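Local coordinates for protein putative glycoside hydrolase (Bacteroides thetaiotaomicron VPI-5482, PDB 3HBZ) that binds calcium and sodium ions and, as a putative glycoside hydrolase of a gut bacterium, may play a role in carbohydrate metabolism, at residues A[98-102]-A[331-336]; A[124-129]-A[181-187]. All coordinates share one frame. Numbering follows the deposited sequence.

Contact 1 of 2, residues A[98-102]-A[331-336]; sequences TIYNF and IDEVEL. With CA (calcium ion), chain B; NA (sodium ion), chain D.
Segments 98-102 and 331-336 run antiparallel, their directions 165° apart. I99 faces E335 as a non-hydrogen-bonded pair, CA to CA 4.7 Å. Y100 and V334 form the hydrogen-bonded pair: Y100 N to V334 O 2.9 Å, V334 N to Y100 O 3.0 Å. L336 N adds a bond to T98 O, 2.8 Å. Segment 331-336 turns a corner at E333 (phi/psi 54/56). F102 has chi1 m, and its ring wedges into the hollow of that corner. F102 CE2 lies 3.8 Å from both I331 CG2 and V334 CG2. Y100, chi1 m, lays CD2 3.7 Å from V334 CG1. On the other face I99 CD1 meets E335 OE2 at 3.2 Å. Calcium is bound by N101 O (2.4 Å) and D332 OD1 and OD2 (2.5 and 2.6 Å); E103, T155 and K157 complete its protein ligands. K154 N also donates to D332 OD2. I99 O binds sodium at 2.4 Å. N101 O and D332 OD1, 3.0 Å apart, are both acceptors, so the shared calcium offsets their repulsion and joins the segments.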
loop_
_atom_site.group_PDB
_atom_site.type_symbol
_atom_site.label_atom_id
_atom_site.label_comp_id
_atom_site.label_asym_id
_atom_site.label_seq_id
_atom_site.Cartn_x
_atom_site.Cartn_y
_atom_site.Cartn_z
ATOM N N THR A 98 -0.631 8.638 -11.794
ATOM C CA THR A 98 0.791 9.055 -11.817
ATOM C C THR A 98 1.079 10.465 -11.261
ATOM O O THR A 98 2.231 10.901 -11.276
ATOM C CB THR A 98 1.383 8.986 -13.247
ATOM O OG1 THR A 98 0.792 9.999 -14.085
ATOM C CG2 THR A 98 1.184 7.588 -13.851
ATOM N N ILE A 99 0.045 11.152 -10.777
ATOM C CA ILE A 99 0.176 12.517 -10.253
ATOM C C ILE A 99 -0.378 12.507 -8.841
ATOM O O ILE A 99 -1.552 12.221 -8.655
ATOM C CB ILE A 99 -0.595 13.552 -11.120
ATOM C CG1 ILE A 99 -0.123 13.524 -12.578
ATOM C CG2 ILE A 99 -0.505 14.978 -10.525
ATOM C CD1 ILE A 99 1.143 14.254 -12.857
ATOM N N TYR A 100 0.450 12.836 -7.852
ATOM C CA TYR A 100 0.092 12.632 -6.444
ATOM C C TYR A 100 0.217 13.917 -5.652
ATOM O O TYR A 100 1.318 14.383 -5.400
ATOM C CB TYR A 100 1.018 11.588 -5.828
ATOM C CG TYR A 100 1.261 10.390 -6.721
ATOM C CD1 TYR A 100 0.206 9.632 -7.190
ATOM C CD2 TYR A 100 2.546 10.028 -7.092
ATOM C CE1 TYR A 100 0.416 8.539 -8.007
ATOM C CE2 TYR A 100 2.774 8.944 -7.921
ATOM C CZ TYR A 100 1.719 8.187 -8.364
ATOM O OH TYR A 100 1.965 7.085 -9.170
ATOM N N ASN A 101 -0.914 14.475 -5.242
ATOM C CA ASN A 101 -0.926 15.718 -4.474
ATOM C C ASN A 101 -1.300 15.519 -2.988
ATOM O O ASN A 101 -1.279 16.452 -2.189
ATOM C CB ASN A 101 -1.870 16.712 -5.165
ATOM C CG ASN A 101 -1.228 17.359 -6.405
ATOM O OD1 ASN A 101 -0.242 18.057 -6.300
ATOM N ND2 ASN A 101 -1.800 17.130 -7.563
ATOM N N PHE A 102 -1.657 14.287 -2.643
ATOM C CA PHE A 102 -1.914 13.874 -1.275
ATOM C C PHE A 102 -3.022 14.649 -0.579
ATOM O O PHE A 102 -2.966 14.851 0.643
ATOM C CB PHE A 102 -0.589 13.848 -0.492
ATOM C CG PHE A 102 0.417 12.914 -1.108
ATOM C CD1 PHE A 102 0.265 11.557 -0.963
ATOM C CD2 PHE A 102 1.403 13.370 -1.968
ATOM C CE1 PHE A 102 1.137 10.675 -1.596
ATOM C CE2 PHE A 102 2.268 12.483 -2.588
ATOM C CZ PHE A 102 2.115 11.137 -2.391
ATOM N N ILE A 331 6.028 14.596 2.277
ATOM C CA ILE A 331 6.105 14.391 0.841
ATOM C C ILE A 331 4.963 15.112 0.181
ATOM O O ILE A 331 3.836 15.071 0.691
ATOM C CB ILE A 331 6.023 12.882 0.484
ATOM C CG1 ILE A 331 7.276 12.103 0.956
ATOM C CG2 ILE A 331 5.749 12.679 -0.991
ATOM C CD1 ILE A 331 8.562 12.382 0.126
ATOM N N ASP A 332 5.243 15.824 -0.916
ATOM C CA ASP A 332 4.182 16.448 -1.679
ATOM C C ASP A 332 4.536 16.591 -3.156
ATOM O O ASP A 332 5.717 16.552 -3.538
ATOM C CB ASP A 332 3.822 17.815 -1.092
ATOM C CG ASP A 332 2.332 18.189 -1.311
ATOM O OD1 ASP A 332 1.604 17.382 -1.926
ATOM O OD2 ASP A 332 1.903 19.295 -0.884
ATOM N N GLU A 333 3.495 16.755 -3.979
ATOM C CA GLU A 333 3.631 17.060 -5.422
ATOM C C GLU A 333 4.526 16.049 -6.153
ATOM O O GLU A 333 5.508 16.413 -6.812
ATOM C CB GLU A 333 4.173 18.480 -5.627
ATOM C CG GLU A 333 3.252 19.568 -5.125
ATOM C CD GLU A 333 3.723 20.996 -5.460
ATOM O OE1 GLU A 333 4.771 21.166 -6.123
ATOM O OE2 GLU A 333 3.021 21.964 -5.068
ATOM N N VAL A 334 4.178 14.773 -6.067
ATOM C CA VAL A 334 5.026 13.753 -6.649
ATOM C C VAL A 334 4.443 13.402 -8.004
ATOM O O VAL A 334 3.225 13.421 -8.189
ATOM C CB VAL A 334 5.084 12.458 -5.751
ATOM C CG1 VAL A 334 5.922 11.366 -6.386
ATOM C CG2 VAL A 334 5.639 12.803 -4.390
ATOM N N GLU A 335 5.320 13.006 -8.919
ATOM C CA GLU A 335 4.904 12.529 -10.214
ATOM C C GLU A 335 5.686 11.297 -10.640
ATOM O O GLU A 335 6.913 11.270 -10.590
ATOM C CB GLU A 335 5.068 13.653 -11.278
ATOM C CG GLU A 335 4.421 13.250 -12.542
ATOM C CD GLU A 335 4.365 14.329 -13.603
ATOM O OE1 GLU A 335 4.926 15.427 -13.396
ATOM O OE2 GLU A 335 3.739 14.042 -14.650
ATOM N N LEU A 336 4.979 10.284 -11.114
ATOM C CA LEU A 336 5.619 9.201 -11.878
ATOM C C LEU A 336 5.649 9.583 -13.369
ATOM O O LEU A 336 4.613 9.587 -14.057
ATOM C CB LEU A 336 4.843 7.894 -11.647
ATOM C CG LEU A 336 5.416 6.672 -12.357
ATOM C CD1 LEU A 336 6.878 6.428 -11.963
ATOM C CD2 LEU A 336 4.479 5.440 -12.078
HETATM CA CA CA B . -0.511 18.659 -1.696
HETATM NA NA NA D . -3.912 11.887 -8.680
HETATM O O HOH W 1 -0.194 19.439 -3.913
HETATM O O HOH W 2 -3.369 13.372 -6.373
HETATM O O HOH W 3 -6.151 12.282 -7.485
HETATM O O HOH W 4 -4.171 14.334 -9.945
HETATM O O HOH W 5 -5.247 10.693 -9.903
#

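Contact 2 of 2, residues A[124-129]-A[181-187]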
loop_
_atom_site.group_PDB
_atom_site.type_symbol
_atom_site.label_atom_id
_atom_site.label_comp_id
_atom_site.label_asym_id
_atom_site.label_seq_id
_atom_site.Cartn_x
_atom_site.Cartn_y
_atom_site.Cartn_z
HETATM N N MSE A 124 -7.321 4.505 -7.145
HETATM C CA MSE A 124 -6.221 3.829 -6.417
HETATM C C MSE A 124 -6.234 4.183 -4.929
HETATM O O MSE A 124 -6.470 5.350 -4.558
HETATM C CB MSE A 124 -4.851 4.210 -6.997
HETATM C CG MSE A 124 -3.739 3.241 -6.560
HETATM SE SE MSE A 124 -2.046 3.788 -7.229
HETATM C CE MSE A 124 -1.628 5.174 -5.906
ATOM N N GLU A 125 -5.991 3.174 -4.096
ATOM C CA GLU A 125 -5.727 3.324 -2.692
ATOM C C GLU A 125 -4.256 3.027 -2.389
ATOM O O GLU A 125 -3.755 1.923 -2.646
ATOM C CB GLU A 125 -6.608 2.400 -1.867
ATOM C CG GLU A 125 -8.079 2.503 -2.236
ATOM C CD GLU A 125 -9.043 1.927 -1.192
ATOM O OE1 GLU A 125 -8.588 1.472 -0.097
ATOM O OE2 GLU A 125 -10.276 1.977 -1.489
ATOM N N TRP A 126 -3.547 4.025 -1.877
ATOM C CA TRP A 126 -2.191 3.799 -1.364
ATOM C C TRP A 126 -2.298 2.898 -0.144
ATOM O O TRP A 126 -3.322 2.869 0.545
ATOM C CB TRP A 126 -1.524 5.095 -0.935
ATOM C CG TRP A 126 -1.126 6.019 -2.057
ATOM C CD1 TRP A 126 -1.903 6.947 -2.664
ATOM C CD2 TRP A 126 0.171 6.100 -2.682
ATOM N NE1 TRP A 126 -1.170 7.593 -3.663
ATOM C CE2 TRP A 126 0.109 7.101 -3.663
ATOM C CE3 TRP A 126 1.382 5.437 -2.476
ATOM C CZ2 TRP A 126 1.198 7.430 -4.459
ATOM C CZ3 TRP A 126 2.475 5.781 -3.234
ATOM C CH2 TRP A 126 2.385 6.765 -4.219
ATOM N N ALA A 127 -1.236 2.159 0.112
ATOM C CA ALA A 127 -1.157 1.289 1.293
ATOM C C ALA A 127 -0.104 1.840 2.253
ATOM O O ALA A 127 0.806 2.577 1.828
ATOM C CB ALA A 127 -0.772 -0.135 0.857
ATOM N N SER A 128 -0.216 1.450 3.532
ATOM C CA SER A 128 0.820 1.683 4.556
ATOM C C SER A 128 0.748 0.579 5.567
ATOM O O SER A 128 -0.135 -0.290 5.479
ATOM C CB SER A 128 0.598 2.993 5.325
ATOM O OG SER A 128 -0.564 2.931 6.151
ATOM N N GLY A 129 1.649 0.625 6.553
ATOM C CA GLY A 129 1.557 -0.296 7.670
ATOM C C GLY A 129 0.578 0.064 8.783
ATOM O O GLY A 129 0.635 -0.545 9.856
ATOM N N ASN A 181 5.419 4.664 6.476
ATOM C CA ASN A 181 5.540 4.374 5.062
ATOM C C ASN A 181 4.261 4.605 4.245
ATOM O O ASN A 181 3.145 4.776 4.764
ATOM C CB ASN A 181 6.061 2.938 4.854
ATOM C CG ASN A 181 5.148 1.905 5.456
ATOM O OD1 ASN A 181 4.126 2.225 6.081
ATOM N ND2 ASN A 181 5.496 0.664 5.259
ATOM N N LEU A 182 4.451 4.624 2.934
ATOM C CA LEU A 182 3.343 4.669 2.018
ATOM C C LEU A 182 3.854 4.037 0.758
ATOM O O LEU A 182 4.985 4.341 0.324
ATOM C CB LEU A 182 2.875 6.096 1.720
ATOM C CG LEU A 182 1.506 6.229 1.056
ATOM C CD1 LEU A 182 0.429 6.077 2.178
ATOM C CD2 LEU A 182 1.357 7.598 0.261
ATOM N N PHE A 183 3.025 3.199 0.144
ATOM C CA PHE A 183 3.428 2.567 -1.085
ATOM C C PHE A 183 2.285 2.137 -1.993
ATOM O O PHE A 183 1.162 1.960 -1.568
ATOM C CB PHE A 183 4.330 1.350 -0.768
ATOM C CG PHE A 183 3.691 0.330 0.178
ATOM C CD1 PHE A 183 3.734 0.491 1.556
ATOM C CD2 PHE A 183 3.050 -0.766 -0.313
ATOM C CE1 PHE A 183 3.175 -0.415 2.402
ATOM C CE2 PHE A 183 2.476 -1.679 0.526
ATOM C CZ PHE A 183 2.542 -1.516 1.896
ATOM N N ILE A 184 2.622 1.942 -3.253
ATOM C CA ILE A 184 1.722 1.343 -4.211
ATOM C C ILE A 184 1.743 -0.173 -4.027
ATOM O O ILE A 184 2.782 -0.814 -4.089
ATOM C CB ILE A 184 2.066 1.717 -5.635
ATOM C CG1 ILE A 184 1.805 3.218 -5.863
ATOM C CG2 ILE A 184 1.218 0.814 -6.696
ATOM C CD1 ILE A 184 2.285 3.682 -7.244
ATOM N N GLY A 185 0.573 -0.755 -3.839
ATOM C CA GLY A 185 0.507 -2.186 -3.473
ATOM C C GLY A 185 -0.576 -2.428 -2.423
ATOM O O GLY A 185 -1.605 -1.734 -2.388
ATOM N N SER A 186 -0.338 -3.400 -1.547
ATOM C CA SER A 186 -1.247 -3.632 -0.451
ATOM C C SER A 186 -0.528 -4.089 0.810
ATOM O O SER A 186 0.636 -4.509 0.768
ATOM C CB SER A 186 -2.310 -4.662 -0.862
ATOM O OG SER A 186 -1.706 -5.880 -1.224
ATOM N N PHE A 187 -1.237 -4.000 1.933
ATOM C CA PHE A 187 -0.683 -4.413 3.234
ATOM C C PHE A 187 -1.457 -5.634 3.708
ATOM O O PHE A 187 -2.643 -5.580 3.904
ATOM C CB PHE A 187 -0.773 -3.316 4.282
ATOM C CG PHE A 187 -0.047 -3.656 5.599
ATOM C CD1 PHE A 187 1.307 -3.571 5.681
ATOM C CD2 PHE A 187 -0.736 -4.087 6.700
ATOM C CE1 PHE A 187 1.980 -3.863 6.848
ATOM C CE2 PHE A 187 -0.066 -4.418 7.878
ATOM C CZ PHE A 187 1.283 -4.287 7.945
HETATM O O HOH W 6 -1.726 1.262 -4.287
HETATM O O HOH W 7 -4.052 -0.674 -1.851
#
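A single antiparallel bridge joins A127 to F183. A127 N donates to F183 O and F183 N to A127 O, both at 2.9 Å. Side chains pack on the bridge. F183 has chi1 p; its CB points away, but the ring folds back, and A127 CB sits over the ring face, 3.9 Å from the centroid. W126, chi1 m, offers one face of its six-membered ring to I184 CG1, 4.0 Å from the centroid. I184 is m,t, and its CG1 also meets CE of selenomethionine M124 at 4.0 Å. L182 (t,p) brings CD2 to 3.5 Å from W126 CE3. F187, chi1 t, places its ring face against G129 CA, a CH-pi contact. N181, chi1 p, turns OD1 to accept from G129 N at 3.0 Å. G129 is the N-cap of helix 130-134. G185 (phi/psi 140/-147) has backbone angles that call for glycine. Beside it two waters link E125 O to G185 N and to G185 O. F183 also stacks edge-to-face with F202, and W126 NE1 bonds E116. This is an isolated antiparallel beta bridge, backed by CH-pi contacts, that lays segment 124-129 on the large antiparallel sheet of the putative carbohydrate metabolism domain.

Overall arrangement
From the N terminus the chain first forms a mixed sheet, then enters strand 99-100. Contact 1 closes the longer loop: strand 328-338, near the C terminus, comes back to strand 99-100, with 228 residues between the two segments. Contact 2 falls within this span. It closes a loop of 51 residues, from the end of strand 121-125 to strands 177-183 and 185-187. The two are therefore nested, and their centres are about 14 Å apart. They also touch: Y100 CD1 lies 3.6 Å from W126 CZ2, and F102 CE1 3.6 Å from L182 CD2. Both reach the large antiparallel sheet, contact 1 at one calcium and one sodium site, contact 2 near the chain's centre.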